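Local coordinates for protein glycosyl hyrolase, family 3 (Deinococcus radiodurans, PDB 3TEV) that probably hydrolyses O-glycosidic bonds, as a TIM-barrel glycosidase of glycosyl hydrolase family 3, at residues Q108-V113 with T158-A163; A163-H168 with P217-I222; G167-G172 with R329-Q334; K178-H183 with G247-E252. All coordinates share one frame; numbering follows the deposited sequence. Where two conformers were deposited one is given.

Helix 154-169 of the TIM barrel serves interactions 1, 2 and 3 in turn. Interactions 1 and 2 share Ala-163, with centres about 10 Å apart; interactions 2 and 3 share Gly-167 and His-168, with centres about 11 Å apart. Interactions 1 and 3 are also joined by salt bridges, Arg-170 NE reaching Glu-111 OE2 (2.8 Å) and Arg-170 NH2 reaching Asp-112 OD1. Pro-220 of interaction 2 packs on Arg-330 and Phe-331 of interaction 3. Interaction 4 lies about 15 Å from interaction 2, centre to centre, and meets it where Ile-222 packs on Phe-180 and Leu-249. Of the four, interaction 4 probably lies nearest the substrate site, judging by family 3 relatives.

Interaction 1 of 4, residues Q108-V113 with T158-A163; sequences QLTEDV and TRHGRA
Thr-110 and His-160 meet at about a right angle between two neighbouring outer helices of the TIM barrel, 107-124 and 154-169. The hydroxyl comes in at the edge of the imidazole, near the ring plane, and Thr-110 OG1 lies 2.7 Å from His-160 ND1 in a hydrogen bond. At the other nitrogen of the ring, NE2 bonds to Asp-105, so the imidazole is held at two corners and its rotation is fixed. With Thr-110 OG1 anti to its carbonyl carbon (chi1 -59°), the methyl CG2 swings to the other flank and packs 3.7 Å from Ala-163 CB.

The small side chain of Ala-163 is consistent with the close approach of the helices: the axes of the two short segments come within 8.2 Å and cross at -34°, and the CA atoms of Glu-111 and Ala-163 are 4.2 Å apart. The Glu-111 side chain extends past this point, its CB and CG lying alongside the Ala-163 carbonyl, while its carboxylate pairs with Arg-170. Backbone also meets backbone: Glu-111 CA directs its hydrogen at Ala-163 O, 3.3 Å away, with 146° at the hydrogen.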
loop_
_atom_site.group_PDB
_atom_site.type_symbol
_atom_site.label_atom_id
_atom_site.label_comp_id
_atom_site.label_asym_id
_atom_site.label_seq_id
_atom_site.Cartn_x
_atom_site.Cartn_y
_atom_site.Cartn_z
ATOM N N GLN A 108 -14.387 5.521 -19.301
ATOM C CA GLN A 108 -14.485 4.132 -19.750
ATOM C C GLN A 108 -13.158 3.589 -20.312
ATOM O O GLN A 108 -12.832 2.436 -20.087
ATOM C CB GLN A 108 -15.637 3.964 -20.753
ATOM C CG GLN A 108 -15.898 2.527 -21.203
ATOM C CD GLN A 108 -16.465 1.641 -20.096
ATOM O OE1 GLN A 108 -17.513 1.949 -19.521
ATOM N NE2 GLN A 108 -15.779 0.527 -19.804
ATOM N N LEU A 109 -12.397 4.411 -21.033
ATOM C CA LEU A 109 -11.064 4.004 -21.478
ATOM C C LEU A 109 -10.144 3.675 -20.284
ATOM O O LEU A 109 -9.462 2.634 -20.257
ATOM C CB LEU A 109 -10.430 5.091 -22.346
ATOM C CG LEU A 109 -8.949 4.928 -22.729
ATOM C CD1 LEU A 109 -8.692 3.653 -23.533
ATOM C CD2 LEU A 109 -8.471 6.162 -23.506
ATOM N N THR A 110 -10.137 4.560 -19.295
ATOM C CA THR A 110 -9.310 4.383 -18.122
ATOM C C THR A 110 -9.645 3.064 -17.456
ATOM O O THR A 110 -8.749 2.294 -17.130
ATOM C CB THR A 110 -9.489 5.551 -17.147
ATOM O OG1 THR A 110 -9.126 6.761 -17.814
ATOM C CG2 THR A 110 -8.628 5.372 -15.856
ATOM N N GLU A 111 -10.933 2.798 -17.271
ATOM C CA GLU A 111 -11.354 1.529 -16.677
ATOM C C GLU A 111 -10.838 0.337 -17.491
ATOM O O GLU A 111 -10.258 -0.585 -16.933
ATOM C CB GLU A 111 -12.874 1.464 -16.531
ATOM C CG GLU A 111 -13.337 0.171 -15.890
ATOM C CD GLU A 111 -14.838 0.106 -15.605
ATOM O OE1 GLU A 111 -15.528 1.142 -15.463
ATOM O OE2 GLU A 111 -15.335 -1.027 -15.496
ATOM N N ASP A 112 -11.027 0.386 -18.813
ATOM C CA ASP A 112 -10.665 -0.729 -19.675
ATOM C C ASP A 112 -9.165 -0.983 -19.741
ATOM O O ASP A 112 -8.750 -2.121 -19.877
ATOM C CB ASP A 112 -11.214 -0.537 -21.092
ATOM C CG ASP A 112 -12.743 -0.594 -21.159
ATOM O OD1 ASP A 112 -13.401 -1.019 -20.188
ATOM O OD2 ASP A 112 -13.289 -0.195 -22.197
ATOM N N VAL A 113 -8.355 0.066 -19.668
ATOM C CA VAL A 113 -6.892 -0.107 -19.660
ATOM C C VAL A 113 -6.434 -0.769 -18.345
ATOM O O VAL A 113 -5.556 -1.639 -18.326
ATOM C CB VAL A 113 -6.155 1.244 -19.882
ATOM C CG1 VAL A 113 -4.664 1.123 -19.554
ATOM C CG2 VAL A 113 -6.365 1.739 -21.321
ATOM N N THR A 158 -10.681 12.020 -8.987
ATOM C CA THR A 158 -11.791 11.178 -8.524
ATOM C C THR A 158 -12.404 10.347 -9.657
ATOM O O THR A 158 -12.610 9.143 -9.503
ATOM C CB THR A 158 -12.887 12.037 -7.855
ATOM O OG1 THR A 158 -12.347 12.650 -6.683
ATOM C CG2 THR A 158 -14.102 11.190 -7.471
ATOM N N ARG A 159 -12.690 10.978 -10.791
ATOM C CA ARG A 159 -13.341 10.279 -11.900
ATOM C C ARG A 159 -12.468 9.172 -12.514
ATOM O O ARG A 159 -12.962 8.072 -12.792
ATOM C CB ARG A 159 -13.860 11.263 -12.979
ATOM C CG ARG A 159 -15.300 11.736 -12.724
ATOM C CD ARG A 159 -15.820 12.733 -13.774
ATOM N NE ARG A 159 -15.961 12.145 -15.108
ATOM C CZ ARG A 159 -14.974 12.188 -16.052
ATOM N NH1 ARG A 159 -13.778 12.797 -15.798
ATOM N NH2 ARG A 159 -15.190 11.636 -17.243
ATOM N N HIS A 160 -11.181 9.448 -12.721
ATOM C CA HIS A 160 -10.307 8.419 -13.273
ATOM C C HIS A 160 -9.837 7.407 -12.230
ATOM O O HIS A 160 -9.619 6.233 -12.553
ATOM C CB HIS A 160 -9.175 9.046 -14.074
ATOM C CG HIS A 160 -9.658 9.694 -15.323
ATOM N ND1 HIS A 160 -9.960 8.971 -16.457
ATOM C CD2 HIS A 160 -9.973 10.982 -15.600
ATOM C CE1 HIS A 160 -10.401 9.795 -17.395
ATOM N NE2 HIS A 160 -10.421 11.020 -16.898
ATOM N N GLY A 161 -9.725 7.852 -10.977
ATOM C CA GLY A 161 -9.439 6.942 -9.867
ATOM C C GLY A 161 -10.510 5.869 -9.751
ATOM O O GLY A 161 -10.203 4.698 -9.557
ATOM N N ARG A 162 -11.767 6.277 -9.888
ATOM C CA ARG A 162 -12.918 5.357 -9.825
ATOM C C ARG A 162 -12.805 4.278 -10.901
ATOM O O ARG A 162 -13.037 3.081 -10.637
ATOM C CB ARG A 162 -14.248 6.121 -9.997
ATOM C CG ARG A 162 -15.508 5.264 -9.731
ATOM C CD ARG A 162 -16.847 5.980 -9.983
ATOM N NE ARG A 162 -16.899 7.336 -9.420
ATOM C CZ ARG A 162 -17.302 7.656 -8.186
ATOM N NH1 ARG A 162 -17.702 6.712 -7.323
ATOM N NH2 ARG A 162 -17.298 8.936 -7.809
ATOM N N ALA A 163 -12.439 4.713 -12.104
ATOM C CA ALA A 163 -12.299 3.814 -13.254
ATOM C C ALA A 163 -11.180 2.793 -13.036
ATOM O O ALA A 163 -11.335 1.613 -13.341
ATOM C CB ALA A 163 -12.043 4.623 -14.523
#

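Interaction 2 of 4, residues A163-H168 with P217-I222; sequences AALAGH and PETPAI
This is a small, largely buried van der Waals contact in which the methyls of Leu-165, on the inner side of helix 154-169, rest on a hydroxyl and a carbonyl of the turn that leads into strand 221-224. The leucine side chain points at the turn, and its branched end faces polar atoms. Leu-165 CD1 comes within 3.6 Å of Thr-219 OG1, and Leu-165 CD2 is 4.0 Å from the same oxygen, so both methyls lie beside the hydroxyl. That oxygen is hydrogen-bonded to Leu-215 O, at the end of the preceding helix 210-215, so the hydroxyl already has a partner where it lies against the methyls. Both methyls, Leu-165 CD1 and CD2, also stand 4.0 Å from Glu-218 O.

In the TIM barrel, helix 154-169 is the helix of the beta-alpha-beta crossover between strands 128-129 and 174-180, and strand 221-224 is the next one along; the leucine thus bridges helix layer and strand approach, with Pro-175 and Pro-132 also against it. Glu-218 CB packs 4.1 Å from Leu-165 CD1, but the bend at chi2 (80°) carries the carboxylate away, toward Arg-162, to which it makes a long, weak ion pair. On the strand side of the turn, the carbonyl oxygen of Thr-219 is hydrogen-bonded to the hydroxyl of Tyr-255.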
loop_
_atom_site.group_PDB
_atom_site.type_symbol
_atom_site.label_atom_id
_atom_site.label_comp_id
_atom_site.label_asym_id
_atom_site.label_seq_id
_atom_site.Cartn_x
_atom_site.Cartn_y
_atom_site.Cartn_z
ATOM N N ALA A 163 -12.439 4.713 -12.104
ATOM C CA ALA A 163 -12.299 3.814 -13.254
ATOM C C ALA A 163 -11.180 2.793 -13.036
ATOM O O ALA A 163 -11.335 1.613 -13.341
ATOM C CB ALA A 163 -12.043 4.623 -14.523
ATOM N N ALA A 164 -10.055 3.263 -12.503
ATOM C CA ALA A 164 -8.897 2.410 -12.226
ATOM C C ALA A 164 -9.216 1.350 -11.177
ATOM O O ALA A 164 -8.850 0.173 -11.336
ATOM C CB ALA A 164 -7.716 3.260 -11.794
ATOM N N LEU A 165 -9.907 1.765 -10.112
ATOM C CA LEU A 165 -10.343 0.839 -9.059
ATOM C C LEU A 165 -11.273 -0.230 -9.628
ATOM O O LEU A 165 -11.087 -1.422 -9.356
ATOM C CB LEU A 165 -11.051 1.583 -7.926
ATOM C CG LEU A 165 -10.245 2.566 -7.076
ATOM C CD1 LEU A 165 -11.203 3.516 -6.372
ATOM C CD2 LEU A 165 -9.348 1.860 -6.043
ATOM N N ALA A 166 -12.243 0.193 -10.439
ATOM C CA ALA A 166 -13.268 -0.717 -10.958
ATOM C C ALA A 166 -12.698 -1.710 -11.965
ATOM O O ALA A 166 -13.119 -2.846 -12.016
ATOM C CB ALA A 166 -14.449 0.071 -11.575
ATOM N N GLY A 167 -11.748 -1.265 -12.781
ATOM C CA GLY A 167 -11.062 -2.152 -13.711
ATOM C C GLY A 167 -10.298 -3.271 -13.017
ATOM O O GLY A 167 -10.221 -4.375 -13.546
ATOM N N HIS A 168 -9.732 -2.996 -11.838
ATOM C CA HIS A 168 -9.018 -4.022 -11.085
ATOM C C HIS A 168 -10.002 -4.946 -10.377
ATOM O O HIS A 168 -9.941 -6.159 -10.502
ATOM C CB HIS A 168 -8.054 -3.381 -10.077
ATOM C CG HIS A 168 -6.757 -2.964 -10.682
ATOM N ND1 HIS A 168 -6.590 -1.754 -11.319
ATOM C CD2 HIS A 168 -5.575 -3.616 -10.791
ATOM C CE1 HIS A 168 -5.353 -1.670 -11.781
ATOM N NE2 HIS A 168 -4.717 -2.790 -11.475
ATOM N N PRO A 217 -15.854 3.608 -0.507
ATOM C CA PRO A 217 -16.571 2.325 -0.628
ATOM C C PRO A 217 -16.063 1.424 -1.772
ATOM O O PRO A 217 -16.389 0.237 -1.791
ATOM C CB PRO A 217 -18.047 2.730 -0.866
ATOM C CG PRO A 217 -18.114 4.238 -0.721
ATOM C CD PRO A 217 -16.702 4.767 -0.866
ATOM N N GLU A 218 -15.288 1.980 -2.702
ATOM C CA GLU A 218 -14.718 1.223 -3.817
ATOM C C GLU A 218 -13.239 0.885 -3.609
ATOM O O GLU A 218 -12.622 0.265 -4.473
ATOM C CB GLU A 218 -14.841 2.017 -5.129
ATOM C CG GLU A 218 -16.200 1.941 -5.816
ATOM C CD GLU A 218 -17.214 2.881 -5.196
ATOM O OE1 GLU A 218 -16.790 3.943 -4.671
ATOM O OE2 GLU A 218 -18.430 2.555 -5.228
ATOM N N THR A 219 -12.670 1.316 -2.485
ATOM C CA THR A 219 -11.241 1.158 -2.226
ATOM C C THR A 219 -10.963 0.073 -1.168
ATOM O O THR A 219 -11.122 0.315 0.020
ATOM C CB THR A 219 -10.619 2.518 -1.792
ATOM O OG1 THR A 219 -10.978 3.535 -2.736
ATOM C CG2 THR A 219 -9.108 2.430 -1.708
ATOM N N PRO A 220 -10.526 -1.121 -1.596
ATOM C CA PRO A 220 -10.301 -2.228 -0.650
ATOM C C PRO A 220 -9.011 -2.090 0.194
ATOM O O PRO A 220 -8.894 -2.744 1.244
ATOM C CB PRO A 220 -10.200 -3.459 -1.553
ATOM C CG PRO A 220 -10.373 -2.955 -2.965
ATOM C CD PRO A 220 -10.182 -1.493 -2.976
ATOM N N ALA A 221 -8.075 -1.252 -0.270
ATOM C CA ALA A 221 -6.788 -1.014 0.399
ATOM C C ALA A 221 -6.281 0.392 0.119
ATOM O O ALA A 221 -6.492 0.949 -0.988
ATOM C CB ALA A 221 -5.758 -2.018 -0.041
ATOM N N ILE A 222 -5.627 0.967 1.127
ATOM C CA ILE A 222 -5.056 2.290 1.034
ATOM C C ILE A 222 -3.618 2.259 1.541
ATOM O O ILE A 222 -3.362 1.689 2.588
ATOM C CB ILE A 222 -5.837 3.271 1.903
ATOM C CG1 ILE A 222 -7.256 3.468 1.335
ATOM C CG2 ILE A 222 -5.095 4.615 1.967
ATOM C CD1 ILE A 222 -8.093 4.498 2.091
#

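Interaction 3 of 4, residues G167-G172 with R329-Q334; sequences GHTREG and RRFPAQ
Phe-331 turns an edge of its ring to the end of helix 154-169, where the chain turns toward strand 174-180. Starting at the backbone, its CB lies 3.9 Å from Gly-172 O. With CG anti to the carbonyl carbon (chi1 -59°), the ring reaches along the turn: Phe-331 CD1 approaches Gly-172 C to 3.5 Å, and Phe-331 CE1 stands 3.8 Å from Thr-169 O, which meets the ring at its edge. At the tip, Phe-331 CZ is 4.2 Å from Thr-169 OG1, while CE2 packs on Pro-220. One face of the ring carries Arg-330 CG over its centre, and the extended arginine runs on so that one face of its guanidinium lies by Phe-331 CZ and its NH2 comes 4.0 Å from Thr-169 CG2.

The turn it packs against is a Schellman motif with Gly-172, at positive phi, as the C-prime residue: Gly-172 N bonds to Thr-169 O, and Val-173 N to His-168 O. A single water ties the two backbones together, donating to Gly-172 O at 2.7 Å and to Pro-332 O at 2.8 Å. An alanine in place of Phe-331 would keep CB beside the glycine but is likely to leave a gap between Thr-169 and Pro-220, with the Arg-330 side chain freer to turn.

Phe-331 is the first residue past the final helix, 314-330; its ring also touches Ala-174 of strand 174-180, while its carbonyl bonds to Asn-127, just beyond helix 107-124.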
loop_
_atom_site.group_PDB
_atom_site.type_symbol
_atom_site.label_atom_id
_atom_site.label_comp_id
_atom_site.label_asym_id
_atom_site.label_seq_id
_atom_site.Cartn_x
_atom_site.Cartn_y
_atom_site.Cartn_z
ATOM N N GLY A 167 -11.748 -1.265 -12.781
ATOM C CA GLY A 167 -11.062 -2.152 -13.711
ATOM C C GLY A 167 -10.298 -3.271 -13.017
ATOM O O GLY A 167 -10.221 -4.375 -13.546
ATOM N N HIS A 168 -9.732 -2.996 -11.838
ATOM C CA HIS A 168 -9.018 -4.022 -11.085
ATOM C C HIS A 168 -10.002 -4.946 -10.377
ATOM O O HIS A 168 -9.941 -6.159 -10.502
ATOM C CB HIS A 168 -8.054 -3.381 -10.077
ATOM C CG HIS A 168 -6.757 -2.964 -10.682
ATOM N ND1 HIS A 168 -6.590 -1.754 -11.319
ATOM C CD2 HIS A 168 -5.575 -3.616 -10.791
ATOM C CE1 HIS A 168 -5.353 -1.670 -11.781
ATOM N NE2 HIS A 168 -4.717 -2.790 -11.475
ATOM N N THR A 169 -10.903 -4.338 -9.628
ATOM C CA THR A 169 -11.905 -5.022 -8.842
ATOM C C THR A 169 -12.701 -6.017 -9.677
ATOM O O THR A 169 -12.839 -7.187 -9.296
ATOM C CB THR A 169 -12.809 -3.969 -8.180
ATOM O OG1 THR A 169 -12.095 -3.390 -7.078
ATOM C CG2 THR A 169 -14.060 -4.583 -7.642
ATOM N N ARG A 170 -13.192 -5.575 -10.835
ATOM C CA ARG A 170 -13.977 -6.472 -11.677
ATOM C C ARG A 170 -13.151 -7.611 -12.301
ATOM O O ARG A 170 -13.722 -8.606 -12.746
ATOM C CB ARG A 170 -14.786 -5.699 -12.735
ATOM C CG ARG A 170 -13.983 -5.095 -13.884
ATOM C CD ARG A 170 -14.955 -4.299 -14.762
ATOM N NE ARG A 170 -14.446 -3.617 -15.957
ATOM C CZ ARG A 170 -14.095 -4.219 -17.100
ATOM N NH1 ARG A 170 -14.080 -5.560 -17.173
ATOM N NH2 ARG A 170 -13.724 -3.477 -18.167
ATOM N N GLU A 171 -11.821 -7.469 -12.322
ATOM C CA GLU A 171 -10.957 -8.528 -12.837
ATOM C C GLU A 171 -10.330 -9.391 -11.726
ATOM O O GLU A 171 -9.466 -10.232 -11.997
ATOM C CB GLU A 171 -9.885 -7.985 -13.794
ATOM C CG GLU A 171 -10.424 -7.310 -15.102
ATOM C CD GLU A 171 -11.187 -8.240 -16.063
ATOM O OE1 GLU A 171 -11.320 -9.456 -15.799
ATOM O OE2 GLU A 171 -11.675 -7.743 -17.111
ATOM N N GLY A 172 -10.763 -9.204 -10.483
ATOM C CA GLY A 172 -10.216 -9.992 -9.378
ATOM C C GLY A 172 -8.812 -9.635 -8.892
ATOM O O GLY A 172 -8.124 -10.492 -8.358
ATOM N N ARG A 329 -9.414 -13.478 0.473
ATOM C CA ARG A 329 -10.586 -14.324 0.151
ATOM C C ARG A 329 -11.344 -13.729 -1.049
ATOM O O ARG A 329 -11.825 -14.442 -1.924
ATOM C CB ARG A 329 -11.562 -14.484 1.339
ATOM C CG ARG A 329 -11.511 -15.843 2.008
ATOM C CD ARG A 329 -12.515 -16.045 3.200
ATOM N NE ARG A 329 -12.630 -14.880 4.095
ATOM C CZ ARG A 329 -11.956 -14.680 5.232
ATOM N NH1 ARG A 329 -11.068 -15.560 5.689
ATOM N NH2 ARG A 329 -12.186 -13.574 5.921
ATOM N N ARG A 330 -11.438 -12.410 -1.058
ATOM C CA ARG A 330 -12.157 -11.704 -2.094
ATOM C C ARG A 330 -11.348 -11.739 -3.400
ATOM O O ARG A 330 -11.908 -11.906 -4.464
ATOM C CB ARG A 330 -12.421 -10.269 -1.633
ATOM C CG ARG A 330 -13.305 -9.481 -2.568
ATOM C CD ARG A 330 -13.507 -8.084 -2.040
ATOM N NE ARG A 330 -14.272 -7.278 -2.992
ATOM C CZ ARG A 330 -14.352 -5.953 -2.963
ATOM N NH1 ARG A 330 -13.712 -5.262 -2.024
ATOM N NH2 ARG A 330 -15.079 -5.321 -3.879
ATOM N N PHE A 331 -10.025 -11.626 -3.280
ATOM C CA PHE A 331 -9.126 -11.557 -4.414
ATOM C C PHE A 331 -8.037 -12.638 -4.281
ATOM O O PHE A 331 -6.870 -12.329 -4.042
ATOM C CB PHE A 331 -8.477 -10.169 -4.475
ATOM C CG PHE A 331 -9.460 -9.022 -4.602
ATOM C CD1 PHE A 331 -10.230 -8.863 -5.762
ATOM C CD2 PHE A 331 -9.592 -8.084 -3.580
ATOM C CE1 PHE A 331 -11.117 -7.787 -5.912
ATOM C CE2 PHE A 331 -10.468 -6.987 -3.717
ATOM C CZ PHE A 331 -11.246 -6.848 -4.884
ATOM N N PRO A 332 -8.416 -13.914 -4.438
ATOM C CA PRO A 332 -7.435 -14.979 -4.269
ATOM C C PRO A 332 -6.297 -14.913 -5.301
ATOM O O PRO A 332 -6.531 -14.613 -6.481
ATOM C CB PRO A 332 -8.261 -16.264 -4.440
ATOM C CG PRO A 332 -9.470 -15.864 -5.207
ATOM C CD PRO A 332 -9.696 -14.395 -4.998
ATOM N N ALA A 333 -5.078 -15.199 -4.849
ATOM C CA ALA A 333 -3.920 -15.186 -5.728
ATOM C C ALA A 333 -3.932 -16.305 -6.766
ATOM O O ALA A 333 -3.676 -16.050 -7.937
ATOM C CB ALA A 333 -2.637 -15.224 -4.930
ATOM N N GLN A 334 -4.214 -17.536 -6.355
ATOM C CA GLN A 334 -4.082 -18.664 -7.271
ATOM C C GLN A 334 -4.569 -18.310 -8.702
ATOM O O GLN A 334 -5.741 -17.975 -8.909
ATOM C CB GLN A 334 -4.763 -19.922 -6.701
ATOM C CG GLN A 334 -4.445 -21.207 -7.467
ATOM C CD GLN A 334 -4.936 -22.460 -6.764
ATOM O OE1 GLN A 334 -5.048 -22.502 -5.535
ATOM N NE2 GLN A 334 -5.219 -23.499 -7.546
HETATM O O HOH W 1 -8.537 -13.130 -7.735
#

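Interaction 4 of 4, residues K178-H183 with G247-E252; sequences KHFPGH and GLLREE
The Phe-180 ring is sandwiched. Over one face lies Leu-249, whose CD1 makes a CH-pi contact 4.2 Å from the ring centroid and 28° off the normal; on the opposite face Pro-181 CB sits over the centre of the ring. The same leucine also meets the rim, Leu-249 CG lying 3.7 Å from Phe-180 CE2, while Leu-248 CD2 comes in obliquely, 4.0 Å from Phe-180 CZ. Phe-212 adds an edge-to-face ring contact. The phenylalanine extends to meet the helix because CG is anti to its backbone N (chi1 -177°), and Leu-249 comes from the opposite direction.

Two cis peptides, before His-179 and before Pro-181, kink the chain around Phe-180. The segment resembles the Lys-His-containing loop that in family 3 relatives probably borders the substrate site, while Phe-180 turns into the core. A serine replacing Phe-180 would probably open a gap between Pro-181 and the two leucines and leave the Leu-249 methyl without its ring face.

The contact joins the end of strand 174-180 to helix 242-252, across neighbouring strand 221-224: Ile-222 of that strand touches both Phe-180 and Leu-249, and Leu-249 also packs on Ile-259 of strand 258-261.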
loop_
_atom_site.group_PDB
_atom_site.type_symbol
_atom_site.label_atom_id
_atom_site.label_comp_id
_atom_site.label_asym_id
_atom_site.label_seq_id
_atom_site.Cartn_x
_atom_site.Cartn_y
_atom_site.Cartn_z
ATOM N N LYS A 178 -3.075 5.241 -3.431
ATOM C CA LYS A 178 -1.939 5.868 -2.757
ATOM C C LYS A 178 -1.801 7.346 -3.187
ATOM O O LYS A 178 -2.379 7.722 -4.208
ATOM C CB LYS A 178 -0.671 5.082 -3.058
ATOM C CG LYS A 178 -0.421 4.885 -4.524
ATOM C CD LYS A 178 0.735 3.923 -4.788
ATOM C CE LYS A 178 1.218 4.113 -6.223
ATOM N NZ LYS A 178 2.156 3.050 -6.646
ATOM N N HIS A 179 -1.109 8.202 -2.417
ATOM C CA HIS A 179 -0.570 7.912 -1.065
ATOM C C HIS A 179 -1.303 8.756 -0.037
ATOM O O HIS A 179 -1.095 9.969 0.046
ATOM C CB HIS A 179 0.903 8.287 -0.968
ATOM C CG HIS A 179 1.736 7.758 -2.082
ATOM N ND1 HIS A 179 1.616 8.218 -3.378
ATOM C CD2 HIS A 179 2.717 6.820 -2.098
ATOM C CE1 HIS A 179 2.485 7.580 -4.146
ATOM N NE2 HIS A 179 3.163 6.724 -3.394
ATOM N N PHE A 180 -2.135 8.119 0.758
ATOM C CA PHE A 180 -2.959 8.824 1.700
ATOM C C PHE A 180 -2.105 9.508 2.785
ATOM O O PHE A 180 -1.199 8.895 3.332
ATOM C CB PHE A 180 -3.932 7.831 2.313
ATOM C CG PHE A 180 -4.893 8.443 3.247
ATOM C CD1 PHE A 180 -6.053 9.045 2.766
ATOM C CD2 PHE A 180 -4.641 8.435 4.612
ATOM C CE1 PHE A 180 -6.947 9.621 3.640
ATOM C CE2 PHE A 180 -5.520 9.015 5.486
ATOM C CZ PHE A 180 -6.676 9.614 5.008
ATOM N N PRO A 181 -2.419 10.764 3.135
ATOM C CA PRO A 181 -3.554 11.566 2.703
ATOM C C PRO A 181 -3.362 12.457 1.461
ATOM O O PRO A 181 -4.190 13.342 1.243
ATOM C CB PRO A 181 -3.857 12.442 3.934
ATOM C CG PRO A 181 -2.891 12.083 4.970
ATOM C CD PRO A 181 -1.777 11.338 4.324
ATOM N N GLY A 182 -2.314 12.235 0.662
ATOM C CA GLY A 182 -2.136 12.937 -0.619
ATOM C C GLY A 182 -0.755 13.539 -0.760
ATOM O O GLY A 182 -0.395 14.451 0.001
ATOM N N HIS A 183 0.005 13.049 -1.749
ATOM C CA HIS A 183 1.421 13.409 -1.955
ATOM C C HIS A 183 1.600 14.568 -2.920
ATOM O O HIS A 183 2.740 14.981 -3.202
ATOM C CB HIS A 183 2.191 12.222 -2.532
ATOM C CG HIS A 183 3.582 12.076 -1.988
ATOM N ND1 HIS A 183 4.549 13.056 -2.119
ATOM C CD2 HIS A 183 4.170 11.055 -1.308
ATOM C CE1 HIS A 183 5.669 12.653 -1.539
ATOM N NE2 HIS A 183 5.467 11.443 -1.038
ATOM N N GLY A 247 -8.115 8.090 14.004
ATOM C CA GLY A 247 -9.045 9.211 14.178
ATOM C C GLY A 247 -9.807 9.533 12.901
ATOM O O GLY A 247 -11.047 9.492 12.867
ATOM N N LEU A 248 -9.065 9.811 11.839
ATOM C CA LEU A 248 -9.681 10.191 10.585
ATOM C C LEU A 248 -10.189 8.990 9.776
ATOM O O LEU A 248 -11.404 8.833 9.586
ATOM C CB LEU A 248 -8.717 11.055 9.762
ATOM C CG LEU A 248 -9.149 11.536 8.378
ATOM C CD1 LEU A 248 -10.320 12.492 8.478
ATOM C CD2 LEU A 248 -7.959 12.215 7.716
ATOM N N LEU A 249 -9.270 8.154 9.290
ATOM C CA LEU A 249 -9.642 7.065 8.412
ATOM C C LEU A 249 -10.684 6.105 8.992
ATOM O O LEU A 249 -11.702 5.853 8.348
ATOM C CB LEU A 249 -8.416 6.285 7.967
ATOM C CG LEU A 249 -7.969 6.479 6.533
ATOM C CD1 LEU A 249 -6.803 5.542 6.213
ATOM C CD2 LEU A 249 -9.126 6.270 5.560
ATOM N N ARG A 250 -10.427 5.574 10.190
ATOM C CA ARG A 250 -11.300 4.564 10.802
ATOM C C ARG A 250 -12.540 5.137 11.435
ATOM O O ARG A 250 -13.620 4.608 11.241
ATOM C CB ARG A 250 -10.575 3.754 11.893
ATOM C CG ARG A 250 -9.398 2.903 11.436
ATOM C CD ARG A 250 -9.811 1.701 10.592
ATOM N NE ARG A 250 -8.639 0.863 10.320
ATOM C CZ ARG A 250 -8.466 0.123 9.235
ATOM N NH1 ARG A 250 -9.378 0.103 8.271
ATOM N NH2 ARG A 250 -7.369 -0.603 9.131
ATOM N N GLU A 251 -12.381 6.198 12.217
ATOM C CA GLU A 251 -13.473 6.704 13.047
ATOM C C GLU A 251 -14.334 7.754 12.348
ATOM O O GLU A 251 -15.537 7.597 12.281
ATOM C CB GLU A 251 -12.949 7.210 14.406
ATOM C CG GLU A 251 -12.256 6.102 15.199
ATOM C CD GLU A 251 -11.731 6.528 16.578
ATOM O OE1 GLU A 251 -11.464 7.735 16.818
ATOM O OE2 GLU A 251 -11.570 5.628 17.428
ATOM N N GLU A 252 -13.728 8.817 11.829
ATOM C CA GLU A 252 -14.490 9.825 11.100
ATOM C C GLU A 252 -15.091 9.267 9.812
ATOM O O GLU A 252 -16.260 9.493 9.529
ATOM C CB GLU A 252 -13.601 10.997 10.721
ATOM C CG GLU A 252 -13.569 12.136 11.686
ATOM C CD GLU A 252 -13.009 13.388 11.022
ATOM O OE1 GLU A 252 -13.668 13.902 10.072
ATOM O OE2 GLU A 252 -11.906 13.836 11.442
#